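Local coordinates for DUF2442 domain-containing protein (Nitrosomonas europaea, PDB 2AUW) that is of unknown function but may bind DNA, a role that remains unproven, at residues F7-A13 with T24-T28; D77-A81 with S91-F95. All blocks are in the same frame, centred on the assembly; numbering follows the deposited sequence.

Contact 1. Residues F7-A13 with T24-T28; sequences FFPKLTA and TTWST
Leu11 and Trp26 form a non-hydrogen-bonded antiparallel pair, and Ala13, two residues further on, pairs with Thr25, whose N donates to Ala13 O at 2.7 Å. Between the two pairs the register slips by one residue. Thr12 N (2.7 Å) and, through a longer and more bent bond, Ala13 N (3.2 Å) both donate to Thr25 O, approaching from the same face of its carbonyl plane, which makes a classic beta bulge in the hairpin of strands 11-16 and 21-26. Beyond the strand ends Ser27 grips Lys10 twice: its N donates to Lys10 O in the carbonyl plane, and its OG accepts from Lys10 N at 2.9 Å, N-H...O 160°. On the face of the sheet that carries Leu11 and Trp26, Leu11 CG lies anti to the backbone N (chi1 179°), which sends CD1 over the indole: it sits 3.8 Å from the centroid of the six-membered ring of Trp26, a CH-pi contact 8° off the normal. Pro9 CB and Phe7 CE2 also reach this indole, the latter meeting Trp26 CZ3 at 4.0 Å with the edge of the phenyl ring. Trp26 NE1 donates to Thr24 OG1, which is also hydrogen-bonded to Leu32 O of strand 31-35.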
ATOM      1  N   PHE B   7      10.238   3.888  -1.555  1.00 26.60           N
ATOM      2  CA  PHE B   7      10.779   4.454  -2.789  1.00 25.05           C
ATOM      3  C   PHE B   7      10.479   3.487  -3.943  1.00 24.38           C
ATOM      4  O   PHE B   7      10.953   2.323  -4.008  1.00 24.62           O
ATOM      5  CB  PHE B   7      12.285   4.778  -2.634  1.00 25.06           C
ATOM      6  CG  PHE B   7      12.929   5.378  -3.873  1.00 24.09           C
ATOM      7  CD1 PHE B   7      12.675   6.699  -4.257  1.00 24.07           C
ATOM      8  CD2 PHE B   7      13.815   4.618  -4.640  1.00 24.89           C
ATOM      9  CE1 PHE B   7      13.273   7.240  -5.424  1.00 21.91           C
ATOM     10  CE2 PHE B   7      14.428   5.158  -5.797  1.00 24.16           C
ATOM     11  CZ  PHE B   7      14.149   6.480  -6.183  1.00 20.91           C
ATOM     12  N   PHE B   8       9.645   3.965  -4.838  1.00 24.56           N
ATOM     13  CA  PHE B   8       9.103   3.121  -5.900  1.00 25.33           C
ATOM     14  C   PHE B   8      10.194   2.672  -6.924  1.00 24.78           C
ATOM     15  O   PHE B   8      10.391   1.475  -7.125  1.00 24.42           O
ATOM     16  CB  PHE B   8       7.866   3.780  -6.561  1.00 25.39           C
ATOM     17  CG  PHE B   8       7.404   3.059  -7.819  1.00 29.16           C
ATOM     18  CD1 PHE B   8       6.629   1.894  -7.723  1.00 29.84           C
ATOM     19  CD2 PHE B   8       7.800   3.503  -9.083  1.00 31.37           C
ATOM     20  CE1 PHE B   8       6.229   1.187  -8.878  1.00 31.74           C
ATOM     21  CE2 PHE B   8       7.412   2.825 -10.243  1.00 32.67           C
ATOM     22  CZ  PHE B   8       6.611   1.657 -10.145  1.00 31.95           C
ATOM     23  N   PRO B   9      10.951   3.610  -7.514  1.00 25.09           N
ATOM     24  CA  PRO B   9      11.926   3.153  -8.544  1.00 24.87           C
ATOM     25  C   PRO B   9      13.003   2.177  -8.049  1.00 24.73           C
ATOM     26  O   PRO B   9      13.483   2.265  -6.902  1.00 23.83           O
ATOM     27  CB  PRO B   9      12.592   4.469  -9.005  1.00 25.33           C
ATOM     28  CG  PRO B   9      11.630   5.527  -8.624  1.00 25.26           C
ATOM     29  CD  PRO B   9      11.025   5.070  -7.332  1.00 25.24           C
ATOM     30  N   LYS B  10      13.374   1.226  -8.905  1.00 24.38           N
ATOM     31  CA  LYS B  10      14.484   0.323  -8.615  1.00 24.99           C
ATOM     32  C   LYS B  10      15.645   0.731  -9.506  1.00 23.84           C
ATOM     33  O   LYS B  10      15.443   1.045 -10.663  1.00 23.76           O
ATOM     34  CB  LYS B  10      14.118  -1.142  -8.939  1.00 26.00           C
ATOM     35  CG  LYS B  10      12.989  -1.705  -8.077  1.00 30.88           C
ATOM     36  CD  LYS B  10      12.332  -2.918  -8.775  1.00 34.45           C
ATOM     37  CE  LYS B  10      10.923  -3.180  -8.255  1.00 38.23           C
ATOM     38  NZ  LYS B  10      10.901  -4.118  -7.087  1.00 42.15           N
ATOM     39  N   LEU B  11      16.835   0.766  -8.936  1.00 23.34           N
ATOM     40  CA  LEU B  11      18.055   1.028  -9.690  1.00 24.19           C
ATOM     41  C   LEU B  11      18.447  -0.258 -10.390  1.00 24.33           C
ATOM     42  O   LEU B  11      18.807  -1.247  -9.744  1.00 24.12           O
ATOM     43  CB  LEU B  11      19.191   1.479  -8.756  1.00 24.17           C
ATOM     44  CG  LEU B  11      20.543   1.766  -9.412  1.00 24.09           C
ATOM     45  CD1 LEU B  11      20.402   2.887 -10.484  1.00 21.88           C
ATOM     46  CD2 LEU B  11      21.631   2.084  -8.404  1.00 25.17           C
ATOM     47  N   THR B  12      18.400  -0.216 -11.716  1.00 24.98           N
ATOM     48  CA  THR B  12      18.650  -1.410 -12.530  1.00 25.33           C
ATOM     49  C   THR B  12      19.973  -1.413 -13.282  1.00 26.24           C
ATOM     50  O   THR B  12      20.364  -2.461 -13.802  1.00 27.19           O
ATOM     51  CB  THR B  12      17.494  -1.645 -13.536  1.00 24.93           C
ATOM     52  OG1 THR B  12      17.397  -0.530 -14.441  1.00 24.41           O
ATOM     53  CG2 THR B  12      16.175  -1.767 -12.822  1.00 25.41           C
ATOM     54  N   ALA B  13      20.667  -0.263 -13.361  1.00 26.08           N
ATOM     55  CA  ALA B  13      22.012  -0.204 -13.929  1.00 26.22           C
ATOM     56  C   ALA B  13      22.656   1.110 -13.519  1.00 26.55           C
ATOM     57  O   ALA B  13      21.978   2.144 -13.476  1.00 25.45           O
ATOM     58  CB  ALA B  13      21.963  -0.279 -15.483  1.00 26.72           C
ATOM     59  N   THR B  24      22.406   6.361 -14.834  1.00 22.76           N
ATOM     60  CA  THR B  24      21.630   5.454 -13.956  1.00 22.39           C
ATOM     61  C   THR B  24      20.393   5.029 -14.723  1.00 22.31           C
ATOM     62  O   THR B  24      19.750   5.859 -15.338  1.00 22.27           O
ATOM     63  CB  THR B  24      21.225   6.132 -12.618  1.00 21.90           C
ATOM     64  OG1 THR B  24      20.544   7.370 -12.894  1.00 21.97           O
ATOM     65  CG2 THR B  24      22.481   6.413 -11.776  1.00 21.34           C
ATOM     66  N   THR B  25      20.088   3.735 -14.680  1.00 22.03           N
ATOM     67  CA  THR B  25      18.880   3.198 -15.328  1.00 23.01           C
ATOM     68  C   THR B  25      17.968   2.626 -14.237  1.00 21.80           C
ATOM     69  O   THR B  25      18.434   1.981 -13.289  1.00 23.61           O
ATOM     70  CB  THR B  25      19.228   2.087 -16.361  1.00 23.33           C
ATOM     71  OG1 THR B  25      20.223   2.585 -17.278  1.00 25.06           O
ATOM     72  CG2 THR B  25      17.982   1.680 -17.130  1.00 22.82           C
ATOM     73  N   TRP B  26      16.682   2.851 -14.407  1.00 23.18           N
ATOM     74  CA  TRP B  26      15.694   2.580 -13.377  1.00 24.25           C
ATOM     75  C   TRP B  26      14.559   1.696 -13.912  1.00 25.01           C
ATOM     76  O   TRP B  26      14.276   1.720 -15.092  1.00 24.60           O
ATOM     77  CB  TRP B  26      15.139   3.902 -12.828  1.00 24.23           C
ATOM     78  CG  TRP B  26      16.263   4.835 -12.359  1.00 23.89           C
ATOM     79  CD1 TRP B  26      16.993   5.694 -13.142  1.00 24.24           C
ATOM     80  CD2 TRP B  26      16.791   4.947 -11.029  1.00 24.82           C
ATOM     81  NE1 TRP B  26      17.949   6.350 -12.378  1.00 24.48           N
ATOM     82  CE2 TRP B  26      17.852   5.904 -11.077  1.00 25.68           C
ATOM     83  CE3 TRP B  26      16.473   4.343  -9.795  1.00 25.02           C
ATOM     84  CZ2 TRP B  26      18.583   6.280  -9.931  1.00 23.65           C
ATOM     85  CZ3 TRP B  26      17.208   4.720  -8.641  1.00 22.22           C
ATOM     86  CH2 TRP B  26      18.248   5.687  -8.729  1.00 23.85           C
ATOM     87  N   SER B  27      13.906   0.962 -13.007  1.00 26.00           N
ATOM     88  CA  SER B  27      12.699   0.178 -13.315  1.00 26.13           C
ATOM     89  C   SER B  27      11.513   0.984 -13.869  1.00 27.03           C
ATOM     90  O   SER B  27      10.510   0.385 -14.327  1.00 28.08           O
ATOM     91  CB  SER B  27      12.253  -0.558 -12.052  1.00 25.94           C
ATOM     92  OG  SER B  27      11.717   0.387 -11.138  1.00 23.76           O
ATOM     93  N   THR B  28      11.606   2.316 -13.840  1.00 27.21           N
ATOM     94  CA  THR B  28      10.608   3.208 -14.431  1.00 27.34           C
ATOM     95  C   THR B  28      10.795   3.369 -15.938  1.00 27.34           C
ATOM     96  O   THR B  28       9.982   4.031 -16.597  1.00 28.19           O
ATOM     97  CB  THR B  28      10.726   4.623 -13.856  1.00 27.97           C
ATOM     98  OG1 THR B  28      12.084   5.041 -14.035  1.00 27.87           O
ATOM     99  CG2 THR B  28      10.359   4.658 -12.333  1.00 27.23           C
TER
HETATM  100  O   HOH W   1       9.954  -0.153  -9.494  1.00 45.25           O
HETATM  101  O   HOH W   2      15.104  -0.945 -16.012  0.50 26.85           O
HETATM  102  O   HOH W   3      22.799   3.102 -16.501  1.00 26.40           O

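Contact 2. Residues D77-A81 with S91-F95; sequences DNVYA and SHEMF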
ATOM      1  N   ASP B  77      17.822   6.126  -3.546  1.00 21.74           N
ATOM      2  CA  ASP B  77      16.778   7.143  -3.488  1.00 20.99           C
ATOM      3  C   ASP B  77      17.379   8.552  -3.547  1.00 19.32           C
ATOM      4  O   ASP B  77      16.824   9.438  -4.214  1.00 17.24           O
ATOM      5  CB  ASP B  77      15.847   6.952  -2.270  1.00 22.35           C
ATOM      6  CG  ASP B  77      16.599   6.927  -0.920  1.00 23.63           C
ATOM      7  OD1 ASP B  77      17.704   6.356  -0.833  1.00 25.42           O
ATOM      8  OD2 ASP B  77      16.083   7.520   0.048  1.00 28.78           O
ATOM      9  N   ASN B  78      18.467   8.778  -2.805  1.00 19.18           N
ATOM     10  CA  ASN B  78      19.159  10.080  -2.872  1.00 19.88           C
ATOM     11  C   ASN B  78      19.720  10.311  -4.269  1.00 18.38           C
ATOM     12  O   ASN B  78      19.606  11.393  -4.811  1.00 18.85           O
ATOM     13  CB  ASN B  78      20.291  10.151  -1.836  1.00 20.50           C
ATOM     14  CG  ASN B  78      19.815   9.786  -0.445  1.00 22.68           C
ATOM     15  OD1 ASN B  78      18.800  10.284   0.029  1.00 27.28           O
ATOM     16  ND2 ASN B  78      20.507   8.855   0.180  1.00 24.84           N
ATOM     17  N   VAL B  79      20.336   9.283  -4.856  1.00 18.74           N
ATOM     18  CA  VAL B  79      20.907   9.451  -6.218  1.00 19.26           C
ATOM     19  C   VAL B  79      19.836   9.833  -7.224  1.00 19.51           C
ATOM     20  O   VAL B  79      20.018  10.740  -8.031  1.00 18.20           O
ATOM     21  CB  VAL B  79      21.692   8.215  -6.702  1.00 19.27           C
ATOM     22  CG1 VAL B  79      22.084   8.423  -8.180  1.00 20.17           C
ATOM     23  CG2 VAL B  79      22.951   8.037  -5.835  1.00 20.16           C
ATOM     24  N   TYR B  80      18.683   9.152  -7.138  1.00 20.13           N
ATOM     25  CA  TYR B  80      17.538   9.509  -7.986  1.00 20.83           C
ATOM     26  C   TYR B  80      17.128  10.989  -7.812  1.00 20.41           C
ATOM     27  O   TYR B  80      16.979  11.741  -8.798  1.00 18.95           O
ATOM     28  CB  TYR B  80      16.382   8.539  -7.671  1.00 20.37           C
ATOM     29  CG  TYR B  80      15.235   8.599  -8.614  1.00 21.31           C
ATOM     30  CD1 TYR B  80      15.225   7.810  -9.790  1.00 20.84           C
ATOM     31  CD2 TYR B  80      14.138   9.400  -8.343  1.00 23.28           C
ATOM     32  CE1 TYR B  80      14.149   7.841 -10.658  1.00 20.45           C
ATOM     33  CE2 TYR B  80      13.059   9.454  -9.223  1.00 22.20           C
ATOM     34  CZ  TYR B  80      13.080   8.666 -10.377  1.00 23.04           C
ATOM     35  OH  TYR B  80      11.989   8.731 -11.201  1.00 22.55           O
ATOM     36  N   ALA B  81      16.945  11.409  -6.554  1.00 20.78           N
ATOM     37  CA  ALA B  81      16.620  12.814  -6.240  1.00 20.87           C
ATOM     38  C   ALA B  81      17.628  13.812  -6.836  1.00 20.10           C
ATOM     39  O   ALA B  81      17.218  14.845  -7.406  1.00 19.94           O
ATOM     40  CB  ALA B  81      16.531  13.016  -4.736  1.00 20.83           C
ATOM     41  N   SER B  91      12.247  16.995  -7.068  1.00 23.72           N
ATOM     42  CA  SER B  91      12.441  15.639  -6.582  1.00 21.97           C
ATOM     43  C   SER B  91      11.406  15.275  -5.530  1.00 21.86           C
ATOM     44  O   SER B  91      10.804  16.149  -4.880  1.00 20.58           O
ATOM     45  CB  SER B  91      13.856  15.429  -5.982  1.00 22.52           C
ATOM     46  OG  SER B  91      13.984  16.325  -4.870  1.00 22.40           O
ATOM     47  N   HIS B  92      11.232  13.968  -5.341  1.00 20.97           N
ATOM     48  CA  HIS B  92      10.438  13.458  -4.221  1.00 21.17           C
ATOM     49  C   HIS B  92      10.992  13.877  -2.839  1.00 21.78           C
ATOM     50  O   HIS B  92      10.225  13.983  -1.882  1.00 21.86           O
ATOM     51  CB  HIS B  92      10.345  11.922  -4.302  1.00 21.06           C
ATOM     52  CG  HIS B  92      11.607  11.227  -3.914  1.00 18.60           C
ATOM     53  ND1 HIS B  92      12.696  11.143  -4.751  1.00 19.51           N
ATOM     54  CD2 HIS B  92      11.953  10.576  -2.774  1.00 20.34           C
ATOM     55  CE1 HIS B  92      13.665  10.482  -4.140  1.00 21.22           C
ATOM     56  NE2 HIS B  92      13.238  10.128  -2.937  1.00 19.61           N
ATOM     57  N   GLU B  93      12.307  14.093  -2.747  1.00 22.42           N
ATOM     58  CA  GLU B  93      12.935  14.601  -1.503  1.00 23.07           C
ATOM     59  C   GLU B  93      12.568  16.036  -1.194  1.00 23.35           C
ATOM     60  O   GLU B  93      12.278  16.354  -0.051  1.00 23.69           O
ATOM     61  CB  GLU B  93      14.456  14.436  -1.529  1.00 22.86           C
ATOM     62  CG  GLU B  93      14.876  12.989  -1.467  1.00 24.85           C
ATOM     63  CD  GLU B  93      16.375  12.796  -1.313  1.00 27.56           C
ATOM     64  OE1 GLU B  93      17.142  13.767  -1.332  1.00 29.76           O
ATOM     65  OE2 GLU B  93      16.785  11.648  -1.180  1.00 26.94           O
HETATM   66  N   MSE B  94      12.539  16.897  -2.205  1.00 23.12           N
HETATM   67  CA  MSE B  94      12.070  18.277  -2.023  1.00 25.17           C
HETATM   68  C   MSE B  94      10.636  18.274  -1.491  1.00 23.73           C
HETATM   69  O   MSE B  94      10.288  19.012  -0.557  1.00 23.83           O
HETATM   70  CB  MSE B  94      12.169  19.048  -3.356  1.00 23.68           C
HETATM   71  CG  MSE B  94      13.591  19.467  -3.706  1.00 26.04           C
HETATM   72 SE   MSE B  94      13.719  20.033  -5.545  0.89 33.07          SE
HETATM   73  CE  MSE B  94      12.572  21.617  -5.473  1.00 27.99           C
ATOM     74  N   PHE B  95       9.814  17.398  -2.062  1.00 22.23           N
ATOM     75  CA  PHE B  95       8.416  17.250  -1.679  1.00 23.13           C
ATOM     76  C   PHE B  95       8.287  16.681  -0.258  1.00 22.57           C
ATOM     77  O   PHE B  95       7.514  17.202   0.567  1.00 23.33           O
ATOM     78  CB  PHE B  95       7.687  16.346  -2.694  1.00 22.14           C
ATOM     79  CG  PHE B  95       6.193  16.262  -2.482  1.00 23.72           C
ATOM     80  CD1 PHE B  95       5.354  17.297  -2.928  1.00 25.54           C
ATOM     81  CD2 PHE B  95       5.623  15.156  -1.844  1.00 22.92           C
ATOM     82  CE1 PHE B  95       3.961  17.258  -2.748  1.00 23.89           C
ATOM     83  CE2 PHE B  95       4.218  15.086  -1.649  1.00 24.23           C
ATOM     84  CZ  PHE B  95       3.384  16.147  -2.117  1.00 24.51           C
TER
HETATM   85  O   HOH W   4      14.993   9.653  -0.646  1.00 30.95           O
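Glu93 reaches from the first turn of helix 92-101 across to helix 76-86, where the methyl of Ala81 meets it along most of its length. Its CB lies 4.1 Å from Ala81 CB. CG, anti to the carbonyl carbon (chi1 -68°), comes closer to the same methyl and also covers one face of the His92 imidazole, toward the rim of that ring. CD comes nearest to this methyl, 3.4 Å from Ala81 CB, with OE1 beside it. The extended chain carries OE2 on to the backbone of Asn78, 3.3 Å from its CA. There OE2 accepts from a water at 2.7 Å, which also donates to Asp77 OD2 and is hydrogen-bonded to His92 NE2. The imidazole turns its edge to the other helix: Asp77 O lies at that edge, in the ring plane, 3.3 Å from His92 CE1. Ser91, whose CB packs on Ala81 CB, is the N-cap of helix 92-101: its OG accepts from Met94 N at 3.1 Å and is also hydrogen-bonded to Glu85. Shortening Glu93 to an alanine is likely to open a gap beside the Ala81 methyl and leave the water without one of its acceptors. The carboxylates of Asp77 and Glu93 are 4.4 Å apart, OD2 to OE2, and the shared water, donating to both, is likely to ease their repulsion.

In the fold
Contact 1 ties the start of the chain into the hairpin, and its centre lies about 13 Å from the centre of the chain, whereas contact 2 sits at that centre, joining helices 76-86 and 92-101. Contact 2 is the more enclosed; contact 1 has an exposed rim at Lys10 and Thr12. Contact 1 combines main-chain hydrogen bonds with packing round an indole, while contact 2 relies on a methyl, an imidazole edge and a bridging water. The two meet directly: Phe7 packs on Asp77, Tyr80 and His92, so it touches both helices, and Trp26 stands edge-to-face with Tyr80. Through Trp26, and through Phe7 just ahead of the hairpin, the Leu11 and Trp26 side of contact 1 packs on helix 76-86.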